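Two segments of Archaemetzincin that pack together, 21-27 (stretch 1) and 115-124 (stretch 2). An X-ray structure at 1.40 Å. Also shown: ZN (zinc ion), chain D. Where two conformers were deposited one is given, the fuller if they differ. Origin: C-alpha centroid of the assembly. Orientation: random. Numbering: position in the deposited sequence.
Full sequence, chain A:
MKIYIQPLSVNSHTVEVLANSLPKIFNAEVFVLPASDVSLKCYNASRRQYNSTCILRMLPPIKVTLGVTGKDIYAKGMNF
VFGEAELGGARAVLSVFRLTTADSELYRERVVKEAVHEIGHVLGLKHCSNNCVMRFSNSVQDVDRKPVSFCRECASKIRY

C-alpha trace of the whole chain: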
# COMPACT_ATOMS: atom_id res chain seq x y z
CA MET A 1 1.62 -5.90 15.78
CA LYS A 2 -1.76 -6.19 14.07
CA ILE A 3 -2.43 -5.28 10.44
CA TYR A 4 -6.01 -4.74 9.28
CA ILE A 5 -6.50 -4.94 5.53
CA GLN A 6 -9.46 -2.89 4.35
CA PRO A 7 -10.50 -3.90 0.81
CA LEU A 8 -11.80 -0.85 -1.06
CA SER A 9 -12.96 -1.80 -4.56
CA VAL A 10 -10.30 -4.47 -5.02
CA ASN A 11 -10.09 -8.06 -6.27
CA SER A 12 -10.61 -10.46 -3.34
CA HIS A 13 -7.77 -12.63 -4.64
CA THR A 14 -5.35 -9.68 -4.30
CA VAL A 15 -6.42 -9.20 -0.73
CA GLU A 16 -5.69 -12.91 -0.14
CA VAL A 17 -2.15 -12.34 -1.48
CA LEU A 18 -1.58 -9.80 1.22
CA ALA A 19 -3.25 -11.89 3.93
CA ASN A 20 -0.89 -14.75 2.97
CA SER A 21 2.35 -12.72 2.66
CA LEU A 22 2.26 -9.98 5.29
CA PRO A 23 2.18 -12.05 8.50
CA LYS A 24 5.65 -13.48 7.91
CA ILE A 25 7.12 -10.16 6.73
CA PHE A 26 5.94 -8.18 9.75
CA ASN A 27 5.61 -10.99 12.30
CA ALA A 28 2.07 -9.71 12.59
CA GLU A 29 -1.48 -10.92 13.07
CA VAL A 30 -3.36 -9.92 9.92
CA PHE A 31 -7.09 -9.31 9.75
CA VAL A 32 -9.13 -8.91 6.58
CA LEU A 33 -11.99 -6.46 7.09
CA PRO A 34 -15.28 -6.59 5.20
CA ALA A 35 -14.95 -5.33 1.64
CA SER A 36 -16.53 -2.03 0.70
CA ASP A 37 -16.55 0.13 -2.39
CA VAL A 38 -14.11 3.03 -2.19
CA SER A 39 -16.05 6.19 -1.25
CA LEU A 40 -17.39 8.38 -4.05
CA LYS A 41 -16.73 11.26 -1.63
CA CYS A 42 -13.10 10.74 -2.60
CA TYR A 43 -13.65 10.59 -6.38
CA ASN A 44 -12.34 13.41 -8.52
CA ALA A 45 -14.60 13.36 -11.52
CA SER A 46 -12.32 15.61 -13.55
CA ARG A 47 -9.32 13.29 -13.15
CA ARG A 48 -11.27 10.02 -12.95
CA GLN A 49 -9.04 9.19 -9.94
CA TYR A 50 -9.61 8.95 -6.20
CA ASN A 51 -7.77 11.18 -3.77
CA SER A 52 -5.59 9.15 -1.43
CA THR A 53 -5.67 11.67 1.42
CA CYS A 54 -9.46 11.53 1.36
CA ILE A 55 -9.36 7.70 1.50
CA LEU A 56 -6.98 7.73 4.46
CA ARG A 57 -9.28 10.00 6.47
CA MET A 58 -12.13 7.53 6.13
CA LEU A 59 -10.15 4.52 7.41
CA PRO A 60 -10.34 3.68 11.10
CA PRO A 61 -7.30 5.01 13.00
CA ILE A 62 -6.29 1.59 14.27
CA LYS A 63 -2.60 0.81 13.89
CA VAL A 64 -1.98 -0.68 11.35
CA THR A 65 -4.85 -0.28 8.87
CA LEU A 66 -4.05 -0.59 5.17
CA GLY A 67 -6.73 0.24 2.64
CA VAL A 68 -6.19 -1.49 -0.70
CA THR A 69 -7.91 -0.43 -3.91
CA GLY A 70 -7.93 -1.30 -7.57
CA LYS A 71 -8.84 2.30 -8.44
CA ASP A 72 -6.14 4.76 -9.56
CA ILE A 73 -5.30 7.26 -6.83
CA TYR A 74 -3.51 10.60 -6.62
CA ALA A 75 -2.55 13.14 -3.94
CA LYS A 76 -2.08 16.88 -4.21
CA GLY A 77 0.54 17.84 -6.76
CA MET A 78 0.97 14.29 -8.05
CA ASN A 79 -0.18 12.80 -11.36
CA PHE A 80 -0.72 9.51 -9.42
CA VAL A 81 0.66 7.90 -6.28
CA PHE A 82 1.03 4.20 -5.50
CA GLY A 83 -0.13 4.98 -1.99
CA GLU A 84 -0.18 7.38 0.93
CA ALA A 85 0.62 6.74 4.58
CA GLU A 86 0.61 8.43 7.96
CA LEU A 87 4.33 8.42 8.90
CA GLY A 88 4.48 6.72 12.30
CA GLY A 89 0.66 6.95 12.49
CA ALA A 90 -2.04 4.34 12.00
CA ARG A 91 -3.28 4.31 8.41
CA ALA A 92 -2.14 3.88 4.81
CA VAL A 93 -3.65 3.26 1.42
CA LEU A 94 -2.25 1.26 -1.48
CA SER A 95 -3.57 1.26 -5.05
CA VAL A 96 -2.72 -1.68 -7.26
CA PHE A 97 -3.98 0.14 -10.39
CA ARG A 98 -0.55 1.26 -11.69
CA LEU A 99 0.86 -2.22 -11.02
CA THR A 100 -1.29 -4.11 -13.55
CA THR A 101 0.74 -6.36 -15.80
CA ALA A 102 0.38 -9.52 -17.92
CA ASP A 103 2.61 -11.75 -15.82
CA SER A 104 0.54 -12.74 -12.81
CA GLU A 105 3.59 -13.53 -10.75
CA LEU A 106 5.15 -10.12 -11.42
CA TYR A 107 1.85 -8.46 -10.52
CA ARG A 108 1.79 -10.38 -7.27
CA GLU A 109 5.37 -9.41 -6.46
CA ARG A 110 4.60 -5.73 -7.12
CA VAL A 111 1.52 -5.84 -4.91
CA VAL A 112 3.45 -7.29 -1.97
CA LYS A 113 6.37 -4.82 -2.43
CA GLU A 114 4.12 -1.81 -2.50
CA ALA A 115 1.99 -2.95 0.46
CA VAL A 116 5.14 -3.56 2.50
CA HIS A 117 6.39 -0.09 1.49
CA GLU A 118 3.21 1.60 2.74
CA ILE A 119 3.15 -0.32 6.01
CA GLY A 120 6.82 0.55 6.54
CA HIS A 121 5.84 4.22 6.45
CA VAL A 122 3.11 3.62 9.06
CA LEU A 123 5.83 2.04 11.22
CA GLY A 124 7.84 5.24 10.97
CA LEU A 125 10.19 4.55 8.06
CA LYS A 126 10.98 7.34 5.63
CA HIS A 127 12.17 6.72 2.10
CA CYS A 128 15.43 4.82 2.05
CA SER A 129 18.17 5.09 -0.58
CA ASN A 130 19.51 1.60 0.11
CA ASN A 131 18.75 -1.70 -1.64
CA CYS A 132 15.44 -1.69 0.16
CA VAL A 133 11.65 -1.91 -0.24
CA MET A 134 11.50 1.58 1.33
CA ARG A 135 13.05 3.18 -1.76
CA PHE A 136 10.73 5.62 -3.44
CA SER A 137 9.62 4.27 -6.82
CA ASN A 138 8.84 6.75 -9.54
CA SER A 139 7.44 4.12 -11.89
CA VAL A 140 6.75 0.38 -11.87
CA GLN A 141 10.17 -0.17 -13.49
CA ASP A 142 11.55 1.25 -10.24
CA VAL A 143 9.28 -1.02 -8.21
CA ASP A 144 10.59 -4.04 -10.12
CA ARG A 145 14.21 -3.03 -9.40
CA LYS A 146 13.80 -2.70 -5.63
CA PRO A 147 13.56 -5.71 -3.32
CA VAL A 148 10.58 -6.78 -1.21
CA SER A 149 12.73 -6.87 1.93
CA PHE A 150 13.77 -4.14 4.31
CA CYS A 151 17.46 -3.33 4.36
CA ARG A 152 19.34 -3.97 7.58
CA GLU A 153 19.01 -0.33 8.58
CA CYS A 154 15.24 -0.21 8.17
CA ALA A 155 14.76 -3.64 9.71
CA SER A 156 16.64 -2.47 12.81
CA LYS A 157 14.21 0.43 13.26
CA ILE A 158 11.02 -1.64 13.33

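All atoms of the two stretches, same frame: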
# COMPACT_ATOMS: atom_id res chain seq x y z
N SER A 21 0.95 -13.15 2.71
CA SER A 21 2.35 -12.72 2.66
C SER A 21 2.77 -11.85 3.83
O SER A 21 3.90 -11.97 4.35
CB SER A 21 2.62 -11.95 1.38
OG SER A 21 2.25 -12.70 0.25
N LEU A 22 1.90 -10.95 4.26
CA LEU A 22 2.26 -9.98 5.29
C LEU A 22 2.55 -10.50 6.70
O LEU A 22 3.39 -9.92 7.41
CB LEU A 22 1.23 -8.86 5.36
CG LEU A 22 1.00 -7.96 4.13
CD1 LEU A 22 -0.10 -6.96 4.43
CD2 LEU A 22 2.26 -7.23 3.68
N PRO A 23 1.87 -11.57 7.14
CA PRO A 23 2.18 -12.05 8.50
C PRO A 23 3.65 -12.37 8.71
O PRO A 23 4.23 -11.95 9.70
CB PRO A 23 1.32 -13.31 8.62
CG PRO A 23 0.15 -13.04 7.70
CD PRO A 23 0.75 -12.30 6.54
N LYS A 24 4.25 -13.09 7.77
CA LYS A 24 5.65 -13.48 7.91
C LYS A 24 6.57 -12.27 7.82
O LYS A 24 7.54 -12.18 8.56
CB LYS A 24 5.99 -14.50 6.83
CG LYS A 24 7.42 -14.97 6.86
CD LYS A 24 7.73 -15.80 5.63
CE LYS A 24 9.21 -16.11 5.55
NZ LYS A 24 9.50 -17.04 4.43
N ILE A 25 6.27 -11.33 6.92
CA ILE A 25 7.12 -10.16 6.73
C ILE A 25 7.17 -9.26 7.96
O ILE A 25 8.23 -8.72 8.30
CB ILE A 25 6.63 -9.36 5.49
CG1 ILE A 25 6.84 -10.23 4.26
CG2 ILE A 25 7.40 -8.05 5.35
CD1 ILE A 25 6.27 -9.61 2.99
N PHE A 26 6.05 -9.10 8.64
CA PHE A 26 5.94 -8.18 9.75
C PHE A 26 5.84 -8.86 11.12
O PHE A 26 5.71 -8.18 12.13
CB PHE A 26 4.77 -7.22 9.53
CG PHE A 26 5.05 -6.23 8.46
CD1 PHE A 26 5.94 -5.18 8.69
CD2 PHE A 26 4.47 -6.36 7.23
CE1 PHE A 26 6.20 -4.26 7.71
CE2 PHE A 26 4.73 -5.42 6.22
CZ PHE A 26 5.62 -4.37 6.48
N ASN A 27 5.89 -10.19 11.12
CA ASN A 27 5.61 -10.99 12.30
C ASN A 27 4.35 -10.46 12.95
O ASN A 27 4.34 -10.09 14.13
CB ASN A 27 6.79 -10.94 13.29
CG ASN A 27 6.67 -11.97 14.42
OD1 ASN A 27 6.24 -13.11 14.21
ND2 ASN A 27 7.08 -11.56 15.63
N ALA A 115 2.64 -2.87 -0.85
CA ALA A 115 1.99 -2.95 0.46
C ALA A 115 3.00 -2.85 1.61
O ALA A 115 2.79 -2.12 2.56
CB ALA A 115 1.18 -4.26 0.59
N VAL A 116 4.09 -3.59 1.51
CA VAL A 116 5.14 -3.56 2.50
C VAL A 116 5.70 -2.15 2.64
O VAL A 116 5.91 -1.66 3.75
CB VAL A 116 6.22 -4.56 2.13
CG1 VAL A 116 7.47 -4.39 3.02
CG2 VAL A 116 5.70 -6.00 2.32
N HIS A 117 5.90 -1.48 1.51
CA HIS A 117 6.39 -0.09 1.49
C HIS A 117 5.46 0.83 2.31
O HIS A 117 5.88 1.61 3.15
CB HIS A 117 6.47 0.38 0.04
CG HIS A 117 6.97 1.77 -0.12
ND1 HIS A 117 8.30 2.06 -0.35
CD2 HIS A 117 6.33 2.97 -0.06
CE1 HIS A 117 8.45 3.38 -0.46
NE2 HIS A 117 7.27 3.95 -0.29
N GLU A 118 4.16 0.75 2.03
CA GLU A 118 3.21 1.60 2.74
C GLU A 118 3.20 1.31 4.24
O GLU A 118 3.16 2.21 5.06
CB GLU A 118 1.80 1.42 2.15
CG GLU A 118 1.65 1.97 0.74
CD GLU A 118 2.14 3.38 0.58
OE1 GLU A 118 1.86 4.23 1.48
OE2 GLU A 118 2.81 3.68 -0.41
N ILE A 119 3.18 0.05 4.60
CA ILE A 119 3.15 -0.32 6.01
C ILE A 119 4.45 0.15 6.69
O ILE A 119 4.42 0.62 7.80
CB ILE A 119 2.89 -1.84 6.18
CG1 ILE A 119 1.47 -2.19 5.76
CG2 ILE A 119 3.11 -2.29 7.61
CD1 ILE A 119 1.31 -3.66 5.44
N GLY A 120 5.57 0.05 5.99
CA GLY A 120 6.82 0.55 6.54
C GLY A 120 6.71 2.01 6.91
O GLY A 120 7.24 2.41 7.95
N HIS A 121 6.08 2.83 6.07
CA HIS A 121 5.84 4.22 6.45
C HIS A 121 4.99 4.35 7.71
O HIS A 121 5.29 5.18 8.57
CB HIS A 121 5.10 4.98 5.36
CG HIS A 121 5.91 5.37 4.16
ND1 HIS A 121 7.14 5.99 4.22
CD2 HIS A 121 5.60 5.30 2.84
CE1 HIS A 121 7.54 6.29 2.98
NE2 HIS A 121 6.63 5.85 2.13
N VAL A 122 3.94 3.53 7.85
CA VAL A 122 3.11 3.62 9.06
C VAL A 122 3.96 3.31 10.30
O VAL A 122 3.75 3.91 11.36
CB VAL A 122 1.86 2.70 9.00
CG1 VAL A 122 1.02 2.89 10.26
CG2 VAL A 122 1.03 3.02 7.77
N LEU A 123 4.93 2.43 10.13
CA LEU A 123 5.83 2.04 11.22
C LEU A 123 6.95 3.03 11.45
O LEU A 123 7.83 2.78 12.27
CB LEU A 123 6.45 0.66 10.97
CG LEU A 123 5.44 -0.46 10.83
CD1 LEU A 123 6.14 -1.77 10.52
CD2 LEU A 123 4.56 -0.55 12.06
N GLY A 124 6.98 4.11 10.69
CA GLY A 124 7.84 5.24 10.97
C GLY A 124 9.02 5.36 10.04
O GLY A 124 9.86 6.26 10.22
ZN ZN D . 6.85 5.95 0.08

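Helices that carry a metal site often have two working faces, one that holds the ion and one that packs against the rest of the fold. The pairing of residues 21-27 with residues 115-124 in archaemetzincin illustrates the second task. Both stretches are largely helical, each continuing a helix that begins earlier in the chain, and their axes cross at -46° with a closest approach of 11.5 Å. At that spacing the backbones stand well apart; even the nearest CA atoms, those of Leu-22 and Val-116, are 7.6 Å from each other. The gap is filled by side chains, and no hydrogen bond crosses it. Backbone hydrogen bonds run within each helix instead, as where Phe-26 N donates to Leu-22 O (3.0 Å) and Gly-120 N to Val-116 O (2.8 Å), although the first helix is kinked at Pro-23 and Lys-24, whose N atoms have no bond to the turn before. What remains is a problem of shape, solved over a modest 300 Å² of buried surface.

The first stretch presents Leu-22, Ile-25 and Phe-26, all with CA-to-CB bonds directed toward the partner. The i, i+3, i+4 spacing places them on one side of the helix, while Pro-23 and Lys-24 stay out of reach. Across from them, Ala-115, Val-116, Ile-119 and Leu-123 supply the receiving surface.

Phe-26 is the principal bump, with more area covered than any other residue here. Its ring reaches across to the second helix and lies in a hollow shaped by Val-116, Ile-119, Gly-120 and Leu-123. Ile-119 CG2 sits over one face, 3.8 Å from the ring centroid and only 23° off the normal, a CH-pi contact in which a weakly polarized methyl meets the electron-rich ring; the closest atom pair, Ile-119 CG2 to Phe-26 CZ, is 3.5 Å apart. At the edge, near the ring plane, Val-116 O lies 3.9 Å from Phe-26 CZ, and the same CZ is 3.9 Å from Val-116 CG1. Leu-123 CD1 adds a methyl 3.8 Å from Phe-26 CE1. Gly-120 has no side chain to point, and its backbone N comes within 4.4 Å of Phe-26 CZ.

Leu-22 fills a second depression with its two methyls. Leu-22 CD1 meets Ile-119 CD1 at 3.7 Å; Leu-22 CD2 also lies near that Ile-119 CD1, at 4.1 Å, and stands 3.9 Å from Val-116 CG2 and 4.4 Å from Ala-115 CB, where the short alanine side chain leaves a low floor. Val-116, its CA-to-CB bond pointing sideways, is shared among neighbors: Ile-25 CD1 also approaches Val-116 CG2, at 3.7 Å. These are apolar contacts, favored by close fit and by the removal of apolar surface from water.

The other side of helix 115-122 does different work. His-117, whose CA-to-CB bond points away from stretch 1, and His-121, out of its reach, are one turn apart and each bind zinc through NE2, with both NE2-ZN distances 2.1 Å; the remaining ligands come from elsewhere in the structure. The helix closes in a Schellman motif at Gly-124, whose positive phi suits glycine.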